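Local structure of VirX1 (Cyanophage Syn10, 6QGM) at residues 25-30 and 372-377; 228-233 and 331-336; 363-368 and 386-391. The protein iodinates diverse substrates as a viral halogenase of the tryptophan halogenase family, probably with the help of a flavin cofactor. All coordinates share one frame; numbering follows the deposited sequence.

Contact 1 (25-30 and 372-377); sequences KLCPQL and LINQRD
With CG anti to its carbonyl carbon (chi1 -69°), N374 swings its amide from the C-terminal end of helix 360-373 to the end of helix 14-26. Helix 14-26 is the connection of a Rossmann-type beta-alpha-beta crossover, running between the adjacent parallel strands 6-10 and 31-36, and residues 27-30 form the type I turn that leads out of it. The ND2 group of N374 donates a hydrogen bond to O of L26 at 2.8 Å. It is bent, with an N-H...O angle of 139°, and ND2 approaches from above the carbonyl plane, so a carbonyl at the very end of the helix gains a side-chain donor. C27, the first residue to leave helical geometry, turns SG back beside its own N, and SG packs on CG2 of I373 at 3.8 Å. The turn is closed by L30 N bonding to C27 O, and the L30 and I373 side chains lie roughly perpendicular, with CD1 of L30 4.0 Å from CD1 of I373. Q29, partly exposed, reaches across from the turn: its CG takes the crowded position between N and the carbonyl carbon (chi1 76°) and its chain bends again at chi2, which carries NE2 over I373. Alongside, Y476 of the second subunit packs on both L26 and N374, placing this helix-end junction at a subunit interface. Further along, the side chains of Q29 and the exposed D377 lie alongside, pointing opposite ways, with OD1 of D377 lying 3.5 Å from CG of Q29.

Contact 2 (228-233 and 331-336); sequences FKSLLL and GKRTRA
S230 is the first residue of the 228-233 segment to touch its partner, sitting at the N-cap position of the short helix 231-236, which here faces the central strand of a three-stranded antiparallel sheet (241-243, 331-333, 349-350). Its OG, anti to N, makes hydrogen bonds with S347 O and G234 N, and so serves the surrounding backbone. The same OG lies over one face of the R333 guanidinium, 3.7 Å from NE, while CB of S230 comes within 3.6 Å of NH2; both approaches are van der Waals in kind. The guanidinium is held elsewhere, NH1 bonding to O of E239. One helical turn on, L233 points toward the strand with CG anti to its backbone N. R333 is bent at chi2 (-70°), and its aliphatic part and L233 run antiparallel past one another, CD2 of L233 lying 3.7 Å from CG of R333. The arginine thus uses its methylenes against the leucine and its flat polar end against the serine. Beyond R333 the leucine reaches the backbone leaving the strand, where its CD2 methyl rests 3.6 Å from both R335 O and A336 O.

Contact 3 (363-368 and 386-391); sequences HENIEN and DGFNYT
F388 fills the space between two nearly antiparallel helices, 360-373 and 382-408, whose short segments here run at 156° to each other with axes 10.9 Å apart at closest approach, as in a helical hairpin. From CB, which meets the CD1 methyl of L372 one turn further along the facing helix, the side chain sets out with CG anti to the backbone N (chi1 179°) and carries the ring across to the other helix. CD2 comes first, 3.7 Å from CB of N368. Next along that edge, CE2 lies 3.5 Å from O of N365, a carbonyl oxygen near the ring plane and therefore facing the partly positive hydrogens of the rim. At the tip, CZ packs 3.9 Å from CG of N365, whose amide plane is inclined by 50° to the ring. On the other edge CE1 touches CB of A336. A second layer sits one turn along from F388, where the CG2 methyl of T391 lies 3.6 Å from both ND2 of N368 and OE2 of E364. Those two polar atoms satisfy each other within their own helix, ND2 donating to OE2 at 2.9 Å from above the carboxylate plane. T391 likewise directs OG1 to its own helix, to O of G387, which also accepts the T391 backbone N-H. Around this buried pair, W337 meets the F388 ring edge-to-face, N365 ND2 bonds to G343 O on strand 341-343 of the large mixed sheet, and I450 and S446 of the second subunit pack on N368 and T391.

In the fold
From the N terminus, the chain passes through helix 14-26 into 25-30, which waits more than 340 residues for its partner 372-377. Within that excursion contact 2 opens and closes. Contact 3 opens before contact 1 has closed and ends after it, so the two cross; they share helix 360-373 and both border the second subunit. Contact 2 closes before contact 3 opens, yet they meet in space, with a weak hydrogen bond probable between A336 N and N389 OD1. Contacts 1 and 2 stay about 10 Å apart at their nearest atoms. Contact 1 ties the ends of helices 14-26 and 360-373, contact 3 pairs 360-373 with 382-408, and contact 2 joins helix 231-236 to the small sheet.

Contact 1 (25-30 and 372-377)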
loop_
_atom_site.group_PDB
_atom_site.type_symbol
_atom_site.label_atom_id
_atom_site.label_comp_id
_atom_site.label_asym_id
_atom_site.label_seq_id
_atom_site.Cartn_x
_atom_site.Cartn_y
_atom_site.Cartn_z
ATOM N N LYS B 25 -12.946 22.116 -29.199
ATOM C CA LYS B 25 -12.026 21.392 -30.116
ATOM C C LYS B 25 -12.108 19.880 -29.858
ATOM O O LYS B 25 -12.268 19.142 -30.846
ATOM C CB LYS B 25 -10.598 21.923 -29.968
ATOM C CG LYS B 25 -9.562 21.222 -30.829
ATOM C CD LYS B 25 -8.460 22.112 -31.328
ATOM C CE LYS B 25 -7.456 21.372 -32.199
ATOM N NZ LYS B 25 -6.833 20.227 -31.486
ATOM N N LEU B 26 -12.017 19.429 -28.599
ATOM C CA LEU B 26 -11.909 17.987 -28.232
ATOM C C LEU B 26 -13.297 17.357 -28.012
ATOM O O LEU B 26 -13.365 16.119 -27.939
ATOM C CB LEU B 26 -11.037 17.852 -26.981
ATOM C CG LEU B 26 -9.655 18.505 -27.053
ATOM C CD1 LEU B 26 -8.932 18.438 -25.724
ATOM C CD2 LEU B 26 -8.812 17.857 -28.124
ATOM N N CYS B 27 -14.366 18.151 -27.888
ATOM C CA CYS B 27 -15.756 17.667 -27.646
ATOM C C CYS B 27 -16.705 18.376 -28.608
ATOM O O CYS B 27 -17.623 19.087 -28.187
ATOM C CB CYS B 27 -16.174 17.879 -26.193
ATOM S SG CYS B 27 -15.019 17.151 -24.987
ATOM N N PRO B 28 -16.527 18.162 -29.933
ATOM C CA PRO B 28 -17.299 18.884 -30.952
ATOM C C PRO B 28 -18.817 18.665 -30.844
ATOM O O PRO B 28 -19.547 19.508 -31.306
ATOM C CB PRO B 28 -16.802 18.305 -32.283
ATOM C CG PRO B 28 -15.476 17.657 -31.947
ATOM C CD PRO B 28 -15.614 17.172 -30.523
ATOM N N GLN B 29 -19.245 17.545 -30.252
ATOM C CA GLN B 29 -20.678 17.188 -30.032
ATOM C C GLN B 29 -21.351 18.222 -29.109
ATOM O O GLN B 29 -22.586 18.350 -29.195
ATOM C CB GLN B 29 -20.820 15.750 -29.501
ATOM C CG GLN B 29 -20.484 15.539 -28.025
ATOM C CD GLN B 29 -19.030 15.219 -27.747
ATOM O OE1 GLN B 29 -18.119 15.680 -28.444
ATOM N NE2 GLN B 29 -18.788 14.433 -26.699
ATOM N N LEU B 30 -20.591 18.929 -28.259
ATOM C CA LEU B 30 -21.144 19.885 -27.256
ATOM C C LEU B 30 -21.559 21.198 -27.930
ATOM O O LEU B 30 -20.808 21.690 -28.793
ATOM C CB LEU B 30 -20.099 20.190 -26.179
ATOM C CG LEU B 30 -19.722 19.041 -25.250
ATOM C CD1 LEU B 30 -18.745 19.536 -24.192
ATOM C CD2 LEU B 30 -20.965 18.430 -24.592
ATOM N N LEU B 372 -14.054 12.339 -19.599
ATOM C CA LEU B 372 -15.379 11.758 -19.253
ATOM C C LEU B 372 -16.407 12.052 -20.355
ATOM O O LEU B 372 -17.229 11.167 -20.660
ATOM C CB LEU B 372 -15.827 12.324 -17.899
ATOM C CG LEU B 372 -15.070 11.801 -16.680
ATOM C CD1 LEU B 372 -15.656 12.364 -15.410
ATOM C CD2 LEU B 372 -15.088 10.281 -16.619
ATOM N N ILE B 373 -16.404 13.256 -20.916
ATOM C CA ILE B 373 -17.416 13.665 -21.937
ATOM C C ILE B 373 -17.186 12.868 -23.235
ATOM O O ILE B 373 -18.193 12.522 -23.874
ATOM C CB ILE B 373 -17.385 15.195 -22.130
ATOM C CG1 ILE B 373 -17.992 15.894 -20.906
ATOM C CG2 ILE B 373 -18.072 15.594 -23.425
ATOM C CD1 ILE B 373 -17.905 17.406 -20.941
ATOM N N ASN B 374 -15.932 12.552 -23.587
ATOM C CA ASN B 374 -15.593 11.799 -24.829
ATOM C C ASN B 374 -15.718 10.291 -24.610
ATOM O O ASN B 374 -15.557 9.538 -25.580
ATOM C CB ASN B 374 -14.196 12.137 -25.355
ATOM C CG ASN B 374 -14.132 13.545 -25.891
ATOM O OD1 ASN B 374 -15.169 14.167 -26.125
ATOM N ND2 ASN B 374 -12.928 14.059 -26.057
ATOM N N GLN B 375 -16.059 9.865 -23.397
ATOM C CA GLN B 375 -16.179 8.433 -23.037
ATOM C C GLN B 375 -17.424 7.852 -23.732
ATOM O O GLN B 375 -17.243 6.958 -24.565
ATOM C CB GLN B 375 -16.142 8.345 -21.508
ATOM C CG GLN B 375 -15.770 6.980 -20.968
ATOM C CD GLN B 375 -14.344 6.553 -21.227
ATOM O OE1 GLN B 375 -14.098 5.745 -22.111
ATOM N NE2 GLN B 375 -13.398 7.048 -20.443
ATOM N N ARG B 376 -18.637 8.343 -23.445
ATOM C CA ARG B 376 -19.895 7.823 -24.064
ATOM C C ARG B 376 -20.803 8.980 -24.491
ATOM O O ARG B 376 -21.938 9.084 -24.016
ATOM C CB ARG B 376 -20.598 6.842 -23.123
ATOM C CG ARG B 376 -19.751 5.631 -22.755
ATOM C CD ARG B 376 -20.390 4.733 -21.737
ATOM N NE ARG B 376 -20.305 5.246 -20.374
ATOM C CZ ARG B 376 -20.757 4.595 -19.315
ATOM N NH1 ARG B 376 -21.288 3.382 -19.437
ATOM N NH2 ARG B 376 -20.643 5.147 -18.120
ATOM N N ASP B 377 -20.281 9.824 -25.381
ATOM C CA ASP B 377 -21.003 10.924 -26.075
ATOM C C ASP B 377 -21.645 11.865 -25.058
ATOM O O ASP B 377 -22.730 12.343 -25.332
ATOM C CB ASP B 377 -22.017 10.331 -27.055
ATOM C CG ASP B 377 -22.676 11.352 -27.956
ATOM O OD1 ASP B 377 -22.021 12.362 -28.262
ATOM O OD2 ASP B 377 -23.844 11.126 -28.330
#

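Contact 2 (228-233 and 331-336)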
loop_
_atom_site.group_PDB
_atom_site.type_symbol
_atom_site.label_atom_id
_atom_site.label_comp_id
_atom_site.label_asym_id
_atom_site.label_seq_id
_atom_site.Cartn_x
_atom_site.Cartn_y
_atom_site.Cartn_z
ATOM N N PHE B 228 -11.717 33.048 -7.278
ATOM C CA PHE B 228 -11.849 32.986 -5.796
ATOM C C PHE B 228 -13.298 33.222 -5.375
ATOM O O PHE B 228 -13.712 32.583 -4.401
ATOM C CB PHE B 228 -10.886 33.953 -5.110
ATOM C CG PHE B 228 -9.431 33.551 -5.190
ATOM C CD1 PHE B 228 -9.010 32.257 -4.891
ATOM C CD2 PHE B 228 -8.473 34.497 -5.532
ATOM C CE1 PHE B 228 -7.668 31.916 -4.956
ATOM C CE2 PHE B 228 -7.134 34.153 -5.578
ATOM C CZ PHE B 228 -6.738 32.875 -5.283
ATOM N N LYS B 229 -14.045 34.068 -6.084
ATOM C CA LYS B 229 -15.508 34.242 -5.867
ATOM C C LYS B 229 -16.155 32.868 -5.644
ATOM O O LYS B 229 -16.957 32.726 -4.698
ATOM C CB LYS B 229 -16.194 34.869 -7.080
ATOM C CG LYS B 229 -16.215 36.378 -7.175
ATOM C CD LYS B 229 -17.025 36.751 -8.383
ATOM C CE LYS B 229 -17.354 38.220 -8.513
ATOM N NZ LYS B 229 -18.084 38.455 -9.784
ATOM N N SER B 230 -15.825 31.897 -6.505
ATOM C CA SER B 230 -16.461 30.558 -6.563
ATOM C C SER B 230 -17.975 30.738 -6.482
ATOM O O SER B 230 -18.591 30.153 -5.575
ATOM C CB SER B 230 -15.941 29.638 -5.477
ATOM O OG SER B 230 -16.379 28.308 -5.705
ATOM N N LEU B 231 -18.548 31.537 -7.390
ATOM C CA LEU B 231 -19.978 31.943 -7.346
ATOM C C LEU B 231 -20.895 30.723 -7.474
ATOM O O LEU B 231 -21.879 30.674 -6.754
ATOM C CB LEU B 231 -20.248 32.961 -8.453
ATOM C CG LEU B 231 -21.649 33.555 -8.432
ATOM C CD1 LEU B 231 -21.852 34.391 -7.157
ATOM C CD2 LEU B 231 -21.928 34.360 -9.708
ATOM N N LEU B 232 -20.608 29.787 -8.376
ATOM C CA LEU B 232 -21.516 28.640 -8.687
ATOM C C LEU B 232 -21.246 27.477 -7.723
ATOM O O LEU B 232 -22.201 26.971 -7.128
ATOM C CB LEU B 232 -21.346 28.217 -10.151
ATOM C CG LEU B 232 -22.280 28.909 -11.148
ATOM C CD1 LEU B 232 -22.203 30.430 -11.070
ATOM C CD2 LEU B 232 -21.988 28.428 -12.563
ATOM N N LEU B 233 -19.987 27.076 -7.557
ATOM C CA LEU B 233 -19.619 25.892 -6.739
ATOM C C LEU B 233 -19.779 26.233 -5.256
ATOM O O LEU B 233 -20.571 25.553 -4.558
ATOM C CB LEU B 233 -18.184 25.469 -7.072
ATOM C CG LEU B 233 -17.666 24.258 -6.301
ATOM C CD1 LEU B 233 -18.667 23.112 -6.352
ATOM C CD2 LEU B 233 -16.319 23.801 -6.828
ATOM N N GLY B 331 -6.453 26.519 -0.414
ATOM C CA GLY B 331 -7.188 25.296 -0.060
ATOM C C GLY B 331 -7.946 24.760 -1.252
ATOM O O GLY B 331 -7.565 25.065 -2.396
ATOM N N LYS B 332 -8.997 23.992 -0.982
ATOM C CA LYS B 332 -9.844 23.328 -2.001
ATOM C C LYS B 332 -11.266 23.235 -1.456
ATOM O O LYS B 332 -11.432 23.101 -0.227
ATOM C CB LYS B 332 -9.348 21.905 -2.258
ATOM C CG LYS B 332 -8.933 21.192 -0.977
ATOM C CD LYS B 332 -8.918 19.709 -1.043
ATOM C CE LYS B 332 -8.920 19.108 0.344
ATOM N NZ LYS B 332 -8.679 17.643 0.296
ATOM N N ARG B 333 -12.246 23.274 -2.351
ATOM C CA ARG B 333 -13.618 22.817 -2.052
ATOM C C ARG B 333 -13.545 21.313 -1.746
ATOM O O ARG B 333 -12.624 20.621 -2.254
ATOM C CB ARG B 333 -14.540 23.118 -3.231
ATOM C CG ARG B 333 -14.583 24.582 -3.641
ATOM C CD ARG B 333 -15.294 25.424 -2.603
ATOM N NE ARG B 333 -14.947 26.835 -2.687
ATOM C CZ ARG B 333 -15.453 27.759 -1.888
ATOM N NH1 ARG B 333 -16.343 27.421 -0.970
ATOM N NH2 ARG B 333 -15.077 29.013 -2.005
ATOM N N THR B 334 -14.485 20.814 -0.947
ATOM C CA THR B 334 -14.544 19.384 -0.535
ATOM C C THR B 334 -14.879 18.519 -1.756
ATOM O O THR B 334 -14.669 17.307 -1.687
ATOM C CB THR B 334 -15.511 19.222 0.649
ATOM O OG1 THR B 334 -16.807 19.676 0.270
ATOM C CG2 THR B 334 -15.080 20.021 1.855
ATOM N N ARG B 335 -15.399 19.135 -2.823
ATOM C CA ARG B 335 -15.695 18.479 -4.114
ATOM C C ARG B 335 -15.626 19.517 -5.229
ATOM O O ARG B 335 -16.009 20.675 -4.985
ATOM C CB ARG B 335 -17.094 17.872 -4.115
ATOM C CG ARG B 335 -17.217 16.586 -3.315
ATOM C CD ARG B 335 -18.621 16.021 -3.394
ATOM N NE ARG B 335 -19.580 16.983 -2.884
ATOM C CZ ARG B 335 -20.894 16.869 -2.984
ATOM N NH1 ARG B 335 -21.435 15.796 -3.530
ATOM N NH2 ARG B 335 -21.673 17.812 -2.497
ATOM N N ALA B 336 -15.190 19.094 -6.416
ATOM C CA ALA B 336 -15.077 19.929 -7.631
ATOM C C ALA B 336 -16.373 19.840 -8.446
ATOM O O ALA B 336 -16.842 20.891 -8.953
ATOM C CB ALA B 336 -13.902 19.454 -8.432
#

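Contact 3 (363-368 and 386-391)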
loop_
_atom_site.group_PDB
_atom_site.type_symbol
_atom_site.label_atom_id
_atom_site.label_comp_id
_atom_site.label_asym_id
_atom_site.label_seq_id
_atom_site.Cartn_x
_atom_site.Cartn_y
_atom_site.Cartn_z
ATOM N N HIS B 363 -5.983 22.971 -15.918
ATOM C CA HIS B 363 -5.820 22.074 -17.106
ATOM C C HIS B 363 -6.073 20.617 -16.703
ATOM O O HIS B 363 -6.582 19.877 -17.557
ATOM C CB HIS B 363 -4.493 22.240 -17.881
ATOM C CG HIS B 363 -3.257 22.309 -17.049
ATOM N ND1 HIS B 363 -2.305 23.292 -17.236
ATOM C CD2 HIS B 363 -2.826 21.566 -16.008
ATOM C CE1 HIS B 363 -1.335 23.143 -16.358
ATOM N NE2 HIS B 363 -1.633 22.090 -15.593
ATOM N N GLU B 364 -5.770 20.224 -15.460
ATOM C CA GLU B 364 -6.064 18.873 -14.931
ATOM C C GLU B 364 -7.575 18.644 -14.980
ATOM O O GLU B 364 -8.006 17.643 -15.581
ATOM C CB GLU B 364 -5.490 18.712 -13.520
ATOM C CG GLU B 364 -5.980 17.480 -12.775
ATOM C CD GLU B 364 -5.411 16.146 -13.223
ATOM O OE1 GLU B 364 -4.493 16.109 -14.108
ATOM O OE2 GLU B 364 -5.878 15.140 -12.679
ATOM N N ASN B 365 -8.359 19.538 -14.389
ATOM C CA ASN B 365 -9.842 19.415 -14.359
ATOM C C ASN B 365 -10.396 19.471 -15.790
ATOM O O ASN B 365 -11.353 18.734 -16.065
ATOM C CB ASN B 365 -10.487 20.434 -13.422
ATOM C CG ASN B 365 -10.354 20.011 -11.971
ATOM O OD1 ASN B 365 -9.610 19.078 -11.669
ATOM N ND2 ASN B 365 -11.065 20.678 -11.073
ATOM N N ILE B 366 -9.813 20.284 -16.674
ATOM C CA ILE B 366 -10.273 20.403 -18.087
ATOM C C ILE B 366 -10.055 19.054 -18.775
ATOM O O ILE B 366 -11.016 18.546 -19.377
ATOM C CB ILE B 366 -9.582 21.563 -18.831
ATOM C CG1 ILE B 366 -10.025 22.926 -18.286
ATOM C CG2 ILE B 366 -9.834 21.451 -20.329
ATOM C CD1 ILE B 366 -9.239 24.101 -18.802
ATOM N N GLU B 367 -8.846 18.491 -18.666
ATOM C CA GLU B 367 -8.468 17.207 -19.324
ATOM C C GLU B 367 -9.317 16.061 -18.760
ATOM O O GLU B 367 -9.759 15.225 -19.564
ATOM C CB GLU B 367 -6.965 16.972 -19.292
ATOM C CG GLU B 367 -6.329 16.700 -17.958
ATOM C CD GLU B 367 -4.797 16.772 -17.961
ATOM O OE1 GLU B 367 -4.219 17.497 -18.831
ATOM O OE2 GLU B 367 -4.172 16.108 -17.072
ATOM N N ASN B 368 -9.590 16.065 -17.456
ATOM C CA ASN B 368 -10.437 15.043 -16.771
ATOM C C ASN B 368 -11.909 15.170 -17.205
ATOM O O ASN B 368 -12.600 14.129 -17.310
ATOM C CB ASN B 368 -10.282 15.103 -15.250
ATOM C CG ASN B 368 -8.913 14.688 -14.774
ATOM O OD1 ASN B 368 -8.104 14.199 -15.558
ATOM N ND2 ASN B 368 -8.644 14.890 -13.494
ATOM N N ASP B 386 -17.684 11.034 -9.063
ATOM C CA ASP B 386 -17.013 10.701 -7.775
ATOM C C ASP B 386 -15.531 10.424 -8.054
ATOM O O ASP B 386 -14.691 10.922 -7.283
ATOM C CB ASP B 386 -17.749 9.566 -7.052
ATOM C CG ASP B 386 -19.107 9.997 -6.499
ATOM O OD1 ASP B 386 -19.369 11.205 -6.495
ATOM O OD2 ASP B 386 -19.902 9.128 -6.064
ATOM N N GLY B 387 -15.227 9.700 -9.136
ATOM C CA GLY B 387 -13.854 9.433 -9.607
ATOM C C GLY B 387 -13.114 10.707 -9.955
ATOM O O GLY B 387 -11.935 10.817 -9.590
ATOM N N PHE B 388 -13.780 11.638 -10.645
ATOM C CA PHE B 388 -13.263 12.991 -11.018
ATOM C C PHE B 388 -12.873 13.759 -9.748
ATOM O O PHE B 388 -11.786 14.348 -9.683
ATOM C CB PHE B 388 -14.339 13.746 -11.805
ATOM C CG PHE B 388 -13.961 15.133 -12.229
ATOM C CD1 PHE B 388 -14.066 16.208 -11.367
ATOM C CD2 PHE B 388 -13.536 15.373 -13.509
ATOM C CE1 PHE B 388 -13.730 17.490 -11.780
ATOM C CE2 PHE B 388 -13.207 16.654 -13.931
ATOM C CZ PHE B 388 -13.277 17.708 -13.056
ATOM N N ASN B 389 -13.774 13.764 -8.755
ATOM C CA ASN B 389 -13.582 14.444 -7.447
ATOM C C ASN B 389 -12.368 13.804 -6.760
ATOM O O ASN B 389 -11.483 14.533 -6.322
ATOM C CB ASN B 389 -14.861 14.417 -6.603
ATOM C CG ASN B 389 -15.952 15.334 -7.132
ATOM O OD1 ASN B 389 -15.688 16.266 -7.889
ATOM N ND2 ASN B 389 -17.187 15.101 -6.722
ATOM N N TYR B 390 -12.306 12.479 -6.704
ATOM C CA TYR B 390 -11.187 11.759 -6.048
ATOM C C TYR B 390 -9.875 12.100 -6.754
ATOM O O TYR B 390 -8.920 12.493 -6.079
ATOM C CB TYR B 390 -11.408 10.248 -6.003
ATOM C CG TYR B 390 -10.288 9.547 -5.279
ATOM C CD1 TYR B 390 -9.091 9.273 -5.915
ATOM C CD2 TYR B 390 -10.390 9.220 -3.942
ATOM C CE1 TYR B 390 -8.035 8.675 -5.250
ATOM C CE2 TYR B 390 -9.352 8.602 -3.269
ATOM C CZ TYR B 390 -8.168 8.327 -3.922
ATOM O OH TYR B 390 -7.158 7.689 -3.253
ATOM N N THR B 391 -9.813 11.959 -8.073
ATOM C CA THR B 391 -8.569 12.186 -8.844
ATOM C C THR B 391 -8.037 13.589 -8.563
ATOM O O THR B 391 -6.828 13.724 -8.311
ATOM C CB THR B 391 -8.794 11.962 -10.338
ATOM O OG1 THR B 391 -9.101 10.568 -10.426
ATOM C CG2 THR B 391 -7.624 12.356 -11.210
#